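PDB 6SWG: periphilin-1, which probably serves in gene silencing as a subunit of the HUSH complex, its helical C-terminal domain pairing with a second copy and with another protein. Local coordinates for residues A29-T32 against K33-Q37; S63-F66 against A67-Q70; N71-E74 against I75-C79; L83-F86 against I87-D91. All coordinates share one frame; numbering follows the deposited sequence.

All four interactions lie along a helical hairpin, within the periphilin C-terminal domain. Interaction 1 is on helix 23-56; the other three follow one another on helix 61-93. Interaction 1 meets interaction 4 across the hairpin, with Lys31 CG 3.5 Å from Phe86 CD2 and Ile35 CD1 3.7 Å from Leu83 CB. It also meets interaction 3, where Ile35 CG2 comes 3.5 Å from Cys79 CB. Interactions 2 and 3 adjoin in sequence, and both touch the second subunit. Interactions 2 and 4 lie on opposite sides of the chain's centre, their own centres about 31 Å apart. All four are within reach of the chain of another protein.

Interaction 1 (A29-T32 against K33-Q37)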
loop_
_atom_site.group_PDB
_atom_site.type_symbol
_atom_site.label_atom_id
_atom_site.label_comp_id
_atom_site.label_asym_id
_atom_site.label_seq_id
_atom_site.Cartn_x
_atom_site.Cartn_y
_atom_site.Cartn_z
ATOM N N ALA B 29 -22.133 12.358 -10.801
ATOM C CA ALA B 29 -20.844 12.778 -11.362
ATOM C C ALA B 29 -19.750 12.795 -10.301
ATOM O O ALA B 29 -18.639 12.321 -10.552
ATOM C CB ALA B 29 -20.969 14.178 -11.993
ATOM N N SER B 30 -20.046 13.335 -9.112
ATOM C CA SER B 30 -19.060 13.382 -8.049
ATOM C C SER B 30 -18.740 11.990 -7.542
ATOM O O SER B 30 -17.572 11.684 -7.282
ATOM C CB SER B 30 -19.540 14.246 -6.895
ATOM O OG SER B 30 -19.438 15.587 -7.252
ATOM N N LYS B 31 -19.771 11.139 -7.378
ATOM C CA LYS B 31 -19.526 9.770 -6.935
ATOM C C LYS B 31 -18.644 9.042 -7.921
ATOM O O LYS B 31 -17.725 8.317 -7.536
ATOM C CB LYS B 31 -20.840 8.996 -6.797
ATOM C CG LYS B 31 -20.727 7.652 -6.061
ATOM C CD LYS B 31 -20.145 7.779 -4.648
ATOM C CE LYS B 31 -19.841 6.423 -4.022
ATOM N NZ LYS B 31 -19.374 6.558 -2.613
ATOM N N THR B 32 -18.855 9.299 -9.194
ATOM C CA THR B 32 -18.041 8.679 -10.206
ATOM C C THR B 32 -16.617 9.170 -10.096
ATOM O O THR B 32 -15.666 8.369 -10.140
ATOM C CB THR B 32 -18.629 8.997 -11.591
ATOM O OG1 THR B 32 -19.965 8.449 -11.711
ATOM C CG2 THR B 32 -17.749 8.449 -12.649
ATOM N N LYS B 33 -16.447 10.471 -9.891
ATOM C CA LYS B 33 -15.088 10.988 -9.793
ATOM C C LYS B 33 -14.355 10.390 -8.589
ATOM O O LYS B 33 -13.184 9.979 -8.701
ATOM C CB LYS B 33 -15.128 12.506 -9.744
ATOM C CG LYS B 33 -13.765 13.106 -9.586
ATOM C CD LYS B 33 -13.845 14.633 -9.625
ATOM C CE LYS B 33 -12.461 15.329 -9.500
ATOM N NZ LYS B 33 -12.620 16.830 -9.794
ATOM N N GLU B 34 -15.041 10.294 -7.448
ATOM C CA GLU B 34 -14.434 9.715 -6.254
ATOM C C GLU B 34 -14.026 8.256 -6.490
ATOM O O GLU B 34 -12.907 7.845 -6.148
ATOM C CB GLU B 34 -15.390 9.848 -5.088
ATOM C CG GLU B 34 -15.019 9.048 -3.859
ATOM C CD GLU B 34 -16.236 8.913 -2.906
ATOM O OE1 GLU B 34 -17.242 8.251 -3.278
ATOM O OE2 GLU B 34 -16.203 9.481 -1.796
ATOM N N ILE B 35 -14.923 7.457 -7.075
ATOM C CA ILE B 35 -14.584 6.062 -7.331
ATOM C C ILE B 35 -13.368 5.992 -8.244
ATOM O O ILE B 35 -12.507 5.131 -8.078
ATOM C CB ILE B 35 -15.789 5.335 -7.969
ATOM C CG1 ILE B 35 -16.963 5.198 -6.991
ATOM C CG2 ILE B 35 -15.390 3.981 -8.613
ATOM C CD1 ILE B 35 -18.289 4.786 -7.769
ATOM N N GLU B 36 -13.294 6.863 -9.249
ATOM C CA GLU B 36 -12.161 6.771 -10.159
ATOM C C GLU B 36 -10.877 7.151 -9.429
ATOM O O GLU B 36 -9.842 6.529 -9.624
ATOM C CB GLU B 36 -12.425 7.624 -11.401
ATOM C CG GLU B 36 -13.628 7.094 -12.182
ATOM C CD GLU B 36 -13.980 7.871 -13.468
ATOM O OE1 GLU B 36 -14.516 7.243 -14.401
ATOM O OE2 GLU B 36 -13.835 9.113 -13.519
ATOM N N GLN B 37 -10.920 8.128 -8.540
ATOM C CA GLN B 37 -9.695 8.456 -7.833
ATOM C C GLN B 37 -9.245 7.270 -6.988
ATOM O O GLN B 37 -8.063 6.873 -6.991
ATOM C CB GLN B 37 -9.913 9.687 -6.953
ATOM C CG GLN B 37 -10.128 10.895 -7.783
ATOM C CD GLN B 37 -10.519 12.114 -6.974
ATOM O OE1 GLN B 37 -10.990 12.015 -5.824
ATOM N NE2 GLN B 37 -10.355 13.293 -7.583
#
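Lys31 and Glu34, one turn apart on helix 23-56, form a salt bridge. Lys31 NZ donates to Glu34 OE1 at 2.8 Å. It meets that oxygen on the syn side, 17° out of the carboxylate plane. The lysine chain bends at chi2 (57°) and then runs straight, which brings its end back to the carboxylate. Lys31 NZ also has a long, weak ion pair with Glu82 of helix 61-93. With an alanine here the long chain is gone, and Glu34 would probably lose its positive mate and Ile35 CD1 its methylene neighbour.

The apolar contact is looser. Lys31 CG lies 4.1 Å from Ile35 CD1, at the foot of the lysine chain. Thr32 and Glu36 run side by side in the same direction. Here a methyl meets a carboxylate oxygen in van der Waals contact, with Thr32 CG2 at 3.9 Å from Glu36 OE1.

The hydrogen bonds are regular. Lys33 N, Glu34 N, Ile35 N and Glu36 N donate in turn to the carbonyls of Ala29, Ser30, Lys31 and Thr32. The hydroxyl Thr32 OG1 sits beside its own backbone N (chi1 -62°) and hydrogen-bonds to Ile28 O.

Thr32 and Ile35 are buried; both pack on Leu83 of helix 61-93 and on apolar side chains of another protein's chain. This is an alpha-helix with an i to i+3 salt bridge, forming one arm of a helical hairpin.

Interaction 2 (S63-F66 against A67-Q70); sequences SIQF and ALRQ
Phe66 and Gln70, one turn apart on helix 61-93, stack side chain on side chain. The phenylalanine leaves the backbone with CG opposite its own N (chi1 176°), so the ring lies next to the backbone that follows. Its CB and CG border the backbone N of Ala67. Phe66 CD1 is 3.5 Å from Ala67 N, which approaches the ring obliquely. Farther out, Phe66 CE1 reaches Gln70 CG at 3.8 Å. At the tip, Phe66 CZ has Gln70 CD at 3.8 Å and Gln70 NE2 at 4.0 Å. Phe66 CE2 is 4.1 Å from Gln70 OE1.

Gln70 CG makes a CH-pi contact over one face of the Phe66 ring, 4.1 Å from the centroid and displaced toward the rim. The amide follows because Gln70 bends at chi2 (-58°). Ring and amide planes are 14° apart, so the amide lies nearly flat to the ring and covers its outer part.

On another side of the helix Gln65 and Leu68 run alongside each other, with Gln65 OE1 at 4.0 Å from Leu68 CD2. That oxygen also takes a weak hydrogen bond from the backbone of another protein's chain. Outside the two segments, Arg69 NH1 pairs with an acidic side chain of that same other protein in a salt bridge. Ala67 packs on Leu53 of the second subunit. Four backbone bonds, from Ala67 N to Ser63 O through Gln70 N to Phe66 O, hold the turns. The Phe66–Gln70 contact thus rests on dispersion and CH-pi contact, with no side-chain hydrogen bond between the two.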
loop_
_atom_site.group_PDB
_atom_site.type_symbol
_atom_site.label_atom_id
_atom_site.label_comp_id
_atom_site.label_asym_id
_atom_site.label_seq_id
_atom_site.Cartn_x
_atom_site.Cartn_y
_atom_site.Cartn_z
ATOM N N SER B 63 3.753 -14.923 -13.484
ATOM C CA SER B 63 2.583 -15.281 -12.687
ATOM C C SER B 63 2.108 -14.085 -11.868
ATOM O O SER B 63 0.899 -13.863 -11.728
ATOM C CB SER B 63 2.831 -16.508 -11.810
ATOM O OG SER B 63 4.120 -16.535 -11.316
ATOM N N ILE B 64 3.029 -13.248 -11.424
ATOM C CA ILE B 64 2.628 -12.071 -10.680
ATOM C C ILE B 64 1.833 -11.141 -11.571
ATOM O O ILE B 64 0.725 -10.710 -11.208
ATOM C CB ILE B 64 3.875 -11.396 -10.121
ATOM C CG1 ILE B 64 4.393 -12.180 -8.923
ATOM C CG2 ILE B 64 3.615 -10.006 -9.668
ATOM C CD1 ILE B 64 5.733 -11.662 -8.354
ATOM N N GLN B 65 2.297 -10.940 -12.808
ATOM C CA GLN B 65 1.541 -10.099 -13.728
ATOM C C GLN B 65 0.139 -10.637 -13.849
ATOM O O GLN B 65 -0.848 -9.896 -13.750
ATOM C CB GLN B 65 2.221 -10.029 -15.094
ATOM C CG GLN B 65 3.390 -9.046 -15.205
ATOM C CD GLN B 65 2.958 -7.587 -14.950
ATOM O OE1 GLN B 65 1.883 -7.154 -15.377
ATOM N NE2 GLN B 65 3.813 -6.824 -14.292
ATOM N N PHE B 66 0.023 -11.949 -13.983
ATOM C CA PHE B 66 -1.299 -12.546 -14.171
ATOM C C PHE B 66 -2.197 -12.238 -12.985
ATOM O O PHE B 66 -3.328 -11.769 -13.129
ATOM C CB PHE B 66 -1.139 -14.052 -14.362
ATOM C CG PHE B 66 -2.423 -14.756 -14.454
ATOM C CD1 PHE B 66 -2.974 -15.347 -13.329
ATOM C CD2 PHE B 66 -3.121 -14.784 -15.663
ATOM C CE1 PHE B 66 -4.204 -15.979 -13.407
ATOM C CE2 PHE B 66 -4.352 -15.408 -15.757
ATOM C CZ PHE B 66 -4.904 -16.003 -14.625
ATOM N N ALA B 67 -1.670 -12.468 -11.784
ATOM C CA ALA B 67 -2.435 -12.208 -10.577
ATOM C C ALA B 67 -2.764 -10.732 -10.474
ATOM O O ALA B 67 -3.870 -10.365 -10.071
ATOM C CB ALA B 67 -1.637 -12.698 -9.368
ATOM N N LEU B 68 -1.837 -9.878 -10.906
ATOM C CA LEU B 68 -2.129 -8.459 -10.962
ATOM C C LEU B 68 -3.370 -8.203 -11.798
ATOM O O LEU B 68 -4.363 -7.622 -11.318
ATOM C CB LEU B 68 -0.952 -7.728 -11.576
ATOM C CG LEU B 68 -1.264 -6.245 -11.699
ATOM C CD1 LEU B 68 -1.638 -5.647 -10.380
ATOM C CD2 LEU B 68 0.025 -5.531 -12.171
ATOM N N ARG B 69 -3.352 -8.689 -13.036
ATOM C CA ARG B 69 -4.483 -8.441 -13.910
ATOM C C ARG B 69 -5.759 -8.919 -13.249
ATOM O O ARG B 69 -6.763 -8.177 -13.200
ATOM C CB ARG B 69 -4.239 -9.100 -15.257
ATOM C CG ARG B 69 -2.962 -8.565 -15.957
ATOM C CD ARG B 69 -2.936 -8.944 -17.478
ATOM N NE ARG B 69 -4.015 -8.317 -18.263
ATOM C CZ ARG B 69 -3.993 -7.060 -18.736
ATOM N NH1 ARG B 69 -2.936 -6.266 -18.530
ATOM N NH2 ARG B 69 -5.042 -6.592 -19.422
ATOM N N GLN B 70 -5.705 -10.088 -12.607
ATOM C CA GLN B 70 -6.925 -10.596 -11.991
ATOM C C GLN B 70 -7.455 -9.579 -10.988
ATOM O O GLN B 70 -8.575 -9.074 -11.122
ATOM C CB GLN B 70 -6.659 -11.940 -11.331
ATOM C CG GLN B 70 -6.157 -12.963 -12.312
ATOM C CD GLN B 70 -7.121 -13.172 -13.441
ATOM O OE1 GLN B 70 -7.025 -12.518 -14.477
ATOM N NE2 GLN B 70 -8.083 -14.058 -13.242
#

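Interaction 3 (N71-E74 against I75-C79); sequences NLHE and IGERC
Glu74 and Arg78 run side by side along helix 61-93 and meet at their ends. Glu74 OE2 forms a salt bridge with Arg78 NH2 at 2.9 Å. The carboxylate and guanidinium planes stand 75° apart, and Glu74 CD lies over one face of the guanidinium group. A single nitrogen therefore does the gripping; Arg78 NE stays 3.9 Å from Glu74 OE2. The glutamate is fully extended, which carries its carboxylate the length of the turn. Its other oxygen, OE1, makes a salt bridge with Lys56 of the second subunit. A leucine in its place would probably leave both Arg78 and that lysine without their negative mate.

His73 and Glu77 are turned differently. Glu77 CG makes a CH-pi contact over one face of the His73 imidazole, 4.2 Å from the centroid and displaced toward the rim. Glu77 bends at chi2 (-43°), and carboxylate and ring planes are 14° apart. Glu77 OE2 has a long, weak ion pair with a basic side chain of another protein's chain.

Backbone bonds from Ile75, Gly76, Glu77 and Arg78 keep these pairs in step. Toward helix 23-56, Ile75 packs on Tyr39 and Leu72 on Phe46, and Tyr39 OH hydrogen-bonds to Leu72 O. Asn71 ND2 hydrogen-bonds to Ala67 O of its own helix and to Met52 O of the second subunit.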
loop_
_atom_site.group_PDB
_atom_site.type_symbol
_atom_site.label_atom_id
_atom_site.label_comp_id
_atom_site.label_asym_id
_atom_site.label_seq_id
_atom_site.Cartn_x
_atom_site.Cartn_y
_atom_site.Cartn_z
ATOM N N ASN B 71 -6.592 -9.147 -10.067
ATOM C CA ASN B 71 -6.991 -8.199 -9.031
ATOM C C ASN B 71 -7.523 -6.901 -9.643
ATOM O O ASN B 71 -8.610 -6.434 -9.286
ATOM C CB ASN B 71 -5.794 -7.949 -8.095
ATOM C CG ASN B 71 -5.613 -9.080 -7.073
ATOM O OD1 ASN B 71 -6.428 -9.217 -6.179
ATOM N ND2 ASN B 71 -4.581 -9.892 -7.219
ATOM N N LEU B 72 -6.823 -6.352 -10.637
ATOM C CA LEU B 72 -7.242 -5.029 -11.083
ATOM C C LEU B 72 -8.589 -5.133 -11.778
ATOM O O LEU B 72 -9.417 -4.203 -11.701
ATOM C CB LEU B 72 -6.179 -4.399 -11.988
ATOM C CG LEU B 72 -4.883 -4.047 -11.214
ATOM C CD1 LEU B 72 -4.022 -3.185 -12.143
ATOM C CD2 LEU B 72 -5.061 -3.363 -9.867
ATOM N N HIS B 73 -8.856 -6.304 -12.366
ATOM C CA HIS B 73 -10.146 -6.534 -12.999
ATOM C C HIS B 73 -11.258 -6.642 -11.965
ATOM O O HIS B 73 -12.288 -5.947 -12.068
ATOM C CB HIS B 73 -10.068 -7.791 -13.821
ATOM C CG HIS B 73 -11.359 -8.181 -14.431
ATOM N ND1 HIS B 73 -11.905 -7.514 -15.509
ATOM C CD2 HIS B 73 -12.226 -9.178 -14.126
ATOM C CE1 HIS B 73 -13.041 -8.099 -15.859
ATOM N NE2 HIS B 73 -13.255 -9.117 -15.040
ATOM N N GLU B 74 -11.035 -7.441 -10.913
ATOM C CA GLU B 74 -12.089 -7.653 -9.935
ATOM C C GLU B 74 -12.416 -6.348 -9.226
ATOM O O GLU B 74 -13.581 -5.961 -9.093
ATOM C CB GLU B 74 -11.668 -8.717 -8.937
ATOM C CG GLU B 74 -12.685 -8.982 -7.864
ATOM C CD GLU B 74 -12.237 -10.040 -6.888
ATOM O OE1 GLU B 74 -11.085 -10.501 -6.986
ATOM O OE2 GLU B 74 -13.057 -10.457 -6.049
ATOM N N ILE B 75 -11.385 -5.633 -8.797
ATOM C CA ILE B 75 -11.582 -4.323 -8.189
ATOM C C ILE B 75 -12.295 -3.395 -9.163
ATOM O O ILE B 75 -13.210 -2.646 -8.779
ATOM C CB ILE B 75 -10.214 -3.760 -7.748
ATOM C CG1 ILE B 75 -9.557 -4.596 -6.631
ATOM C CG2 ILE B 75 -10.373 -2.366 -7.194
ATOM C CD1 ILE B 75 -8.053 -4.383 -6.544
ATOM N N GLY B 76 -11.893 -3.442 -10.450
ATOM C CA GLY B 76 -12.599 -2.660 -11.454
ATOM C C GLY B 76 -14.089 -2.929 -11.409
ATOM O O GLY B 76 -14.885 -1.999 -11.232
ATOM N N GLU B 77 -14.468 -4.222 -11.407
ATOM C CA GLU B 77 -15.874 -4.592 -11.373
ATOM C C GLU B 77 -16.546 -4.086 -10.096
ATOM O O GLU B 77 -17.674 -3.567 -10.146
ATOM C CB GLU B 77 -16.006 -6.101 -11.506
ATOM C CG GLU B 77 -15.549 -6.611 -12.871
ATOM C CD GLU B 77 -16.024 -5.745 -14.038
ATOM O OE1 GLU B 77 -17.204 -5.855 -14.414
ATOM O OE2 GLU B 77 -15.226 -4.937 -14.564
ATOM N N ARG B 78 -15.856 -4.175 -8.942
ATOM C CA ARG B 78 -16.477 -3.685 -7.709
ATOM C C ARG B 78 -16.762 -2.193 -7.798
ATOM O O ARG B 78 -17.795 -1.722 -7.308
ATOM C CB ARG B 78 -15.633 -4.017 -6.481
ATOM C CG ARG B 78 -15.690 -5.510 -6.134
ATOM C CD ARG B 78 -14.896 -5.846 -4.891
ATOM N NE ARG B 78 -14.798 -7.282 -4.657
ATOM C CZ ARG B 78 -13.985 -7.837 -3.761
ATOM N NH1 ARG B 78 -13.199 -7.071 -3.016
ATOM N NH2 ARG B 78 -13.959 -9.158 -3.610
ATOM N N CYS B 79 -15.843 -1.439 -8.420
ATOM C CA CYS B 79 -16.084 -0.024 -8.674
ATOM C C CYS B 79 -17.371 0.157 -9.465
ATOM O O CYS B 79 -18.279 0.892 -9.056
ATOM C CB CYS B 79 -14.869 0.562 -9.402
ATOM S SG CYS B 79 -13.493 0.684 -8.221
#

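Interaction 4 (L83-F86 against I87-D91)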
loop_
_atom_site.group_PDB
_atom_site.type_symbol
_atom_site.label_atom_id
_atom_site.label_comp_id
_atom_site.label_asym_id
_atom_site.label_seq_id
_atom_site.Cartn_x
_atom_site.Cartn_y
_atom_site.Cartn_z
ATOM N N LEU B 83 -20.901 2.076 -8.146
ATOM C CA LEU B 83 -21.622 3.185 -8.757
ATOM C C LEU B 83 -23.084 2.801 -8.973
ATOM O O LEU B 83 -24.001 3.588 -8.659
ATOM C CB LEU B 83 -20.958 3.580 -10.071
ATOM C CG LEU B 83 -21.698 4.737 -10.755
ATOM C CD1 LEU B 83 -21.739 5.980 -9.923
ATOM C CD2 LEU B 83 -21.027 5.059 -12.097
ATOM N N LYS B 84 -23.327 1.561 -9.422
ATOM C CA LYS B 84 -24.722 1.145 -9.602
ATOM C C LYS B 84 -25.456 1.168 -8.273
ATOM O O LYS B 84 -26.538 1.762 -8.159
ATOM C CB LYS B 84 -24.823 -0.225 -10.237
ATOM C CG LYS B 84 -24.359 -0.233 -11.655
ATOM C CD LYS B 84 -24.468 -1.642 -12.246
ATOM C CE LYS B 84 -23.954 -1.666 -13.676
ATOM N NZ LYS B 84 -24.149 -2.957 -14.434
ATOM N N HIS B 85 -24.806 0.665 -7.225
ATOM C CA HIS B 85 -25.418 0.713 -5.904
ATOM C C HIS B 85 -25.833 2.131 -5.557
ATOM O O HIS B 85 -26.995 2.368 -5.192
ATOM C CB HIS B 85 -24.493 0.176 -4.836
ATOM C CG HIS B 85 -25.233 -0.221 -3.611
ATOM N ND1 HIS B 85 -25.073 0.424 -2.409
ATOM C CD2 HIS B 85 -26.195 -1.152 -3.419
ATOM C CE1 HIS B 85 -25.881 -0.119 -1.517
ATOM N NE2 HIS B 85 -26.563 -1.082 -2.104
ATOM N N PHE B 86 -24.932 3.097 -5.798
ATOM C CA PHE B 86 -25.210 4.476 -5.457
ATOM C C PHE B 86 -26.425 4.966 -6.218
ATOM O O PHE B 86 -27.447 5.323 -5.609
ATOM C CB PHE B 86 -24.001 5.320 -5.797
ATOM C CG PHE B 86 -24.182 6.776 -5.535
ATOM C CD1 PHE B 86 -24.729 7.596 -6.490
ATOM C CD2 PHE B 86 -23.770 7.324 -4.340
ATOM C CE1 PHE B 86 -24.879 8.925 -6.261
ATOM C CE2 PHE B 86 -23.913 8.669 -4.096
ATOM C CZ PHE B 86 -24.462 9.479 -5.074
ATOM N N ILE B 87 -26.419 4.785 -7.536
ATOM C CA ILE B 87 -27.563 5.233 -8.287
ATOM C C ILE B 87 -28.821 4.559 -7.744
ATOM O O ILE B 87 -29.809 5.244 -7.425
ATOM C CB ILE B 87 -27.355 4.968 -9.785
ATOM C CG1 ILE B 87 -26.220 5.833 -10.311
ATOM C CG2 ILE B 87 -28.622 5.181 -10.508
ATOM C CD1 ILE B 87 -25.744 5.361 -11.754
ATOM N N ALA B 88 -28.803 3.217 -7.583
ATOM C CA ALA B 88 -30.028 2.533 -7.139
ATOM C C ALA B 88 -30.500 3.108 -5.776
ATOM O O ALA B 88 -31.684 3.480 -5.616
ATOM C CB ALA B 88 -29.802 1.019 -7.088
ATOM N N GLU B 89 -29.565 3.280 -4.819
ATOM C CA GLU B 89 -29.948 3.834 -3.508
ATOM C C GLU B 89 -30.587 5.212 -3.681
ATOM O O GLU B 89 -31.702 5.481 -3.190
ATOM C CB GLU B 89 -28.731 3.941 -2.584
ATOM C CG GLU B 89 -28.255 2.627 -2.005
ATOM C CD GLU B 89 -29.266 2.031 -1.023
ATOM O OE1 GLU B 89 -29.246 0.820 -0.731
ATOM O OE2 GLU B 89 -30.109 2.776 -0.499
ATOM N N TYR B 90 -29.961 6.046 -4.499
ATOM C CA TYR B 90 -30.462 7.395 -4.667
ATOM C C TYR B 90 -31.857 7.378 -5.265
ATOM O O TYR B 90 -32.711 8.187 -4.897
ATOM C CB TYR B 90 -29.535 8.176 -5.592
ATOM C CG TYR B 90 -29.716 9.654 -5.545
ATOM C CD1 TYR B 90 -28.885 10.423 -4.728
ATOM C CD2 TYR B 90 -30.687 10.300 -6.308
ATOM C CE1 TYR B 90 -28.995 11.776 -4.677
ATOM C CE2 TYR B 90 -30.813 11.714 -6.258
ATOM C CZ TYR B 90 -29.951 12.425 -5.431
ATOM O OH TYR B 90 -29.951 13.798 -5.272
ATOM N N ASP B 91 -32.090 6.503 -6.232
ATOM C CA ASP B 91 -33.350 6.555 -6.935
ATOM C C ASP B 91 -34.411 5.768 -6.208
ATOM O O ASP B 91 -35.473 5.516 -6.802
ATOM C CB ASP B 91 -33.216 5.980 -8.383
ATOM C CG ASP B 91 -32.383 6.902 -9.325
ATOM O OD1 ASP B 91 -32.223 8.068 -8.904
ATOM O OD2 ASP B 91 -31.891 6.462 -10.422
#
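His85 and Glu89 form an i to i+4 pair on the last turns of helix 61-93. The two side chains run alongside each other. Glu89 CG makes a CH-pi contact over one face of the His85 imidazole, 4.0 Å from the centroid and 24° off the ring normal. The glutamate bends at chi2 (-67°), which brings Glu89 OE1 to 3.6 Å from His85 NE2. Ring and carboxylate planes are 59° apart, so the carboxylate is not stacked on the ring.

Leu83 CG is 4.2 Å from Ile87 CD1. The pair is one turn apart on the second arm of the helical hairpin, on the face that meets another protein's chain. Both pack on apolar side chains of that chain; Leu83 also touches Thr32 of helix 23-56. Phe86 packs on Lys31 of the same helix.

Ile87 N, Ala88 N, Glu89 N and Tyr90 N donate in turn to the carbonyls of Leu83, Lys84, His85 and Phe86. The side chain of Tyr90 packs on Thr23 and Arg24 of helix 23-56, and Asp91 makes a salt bridge with Arg24.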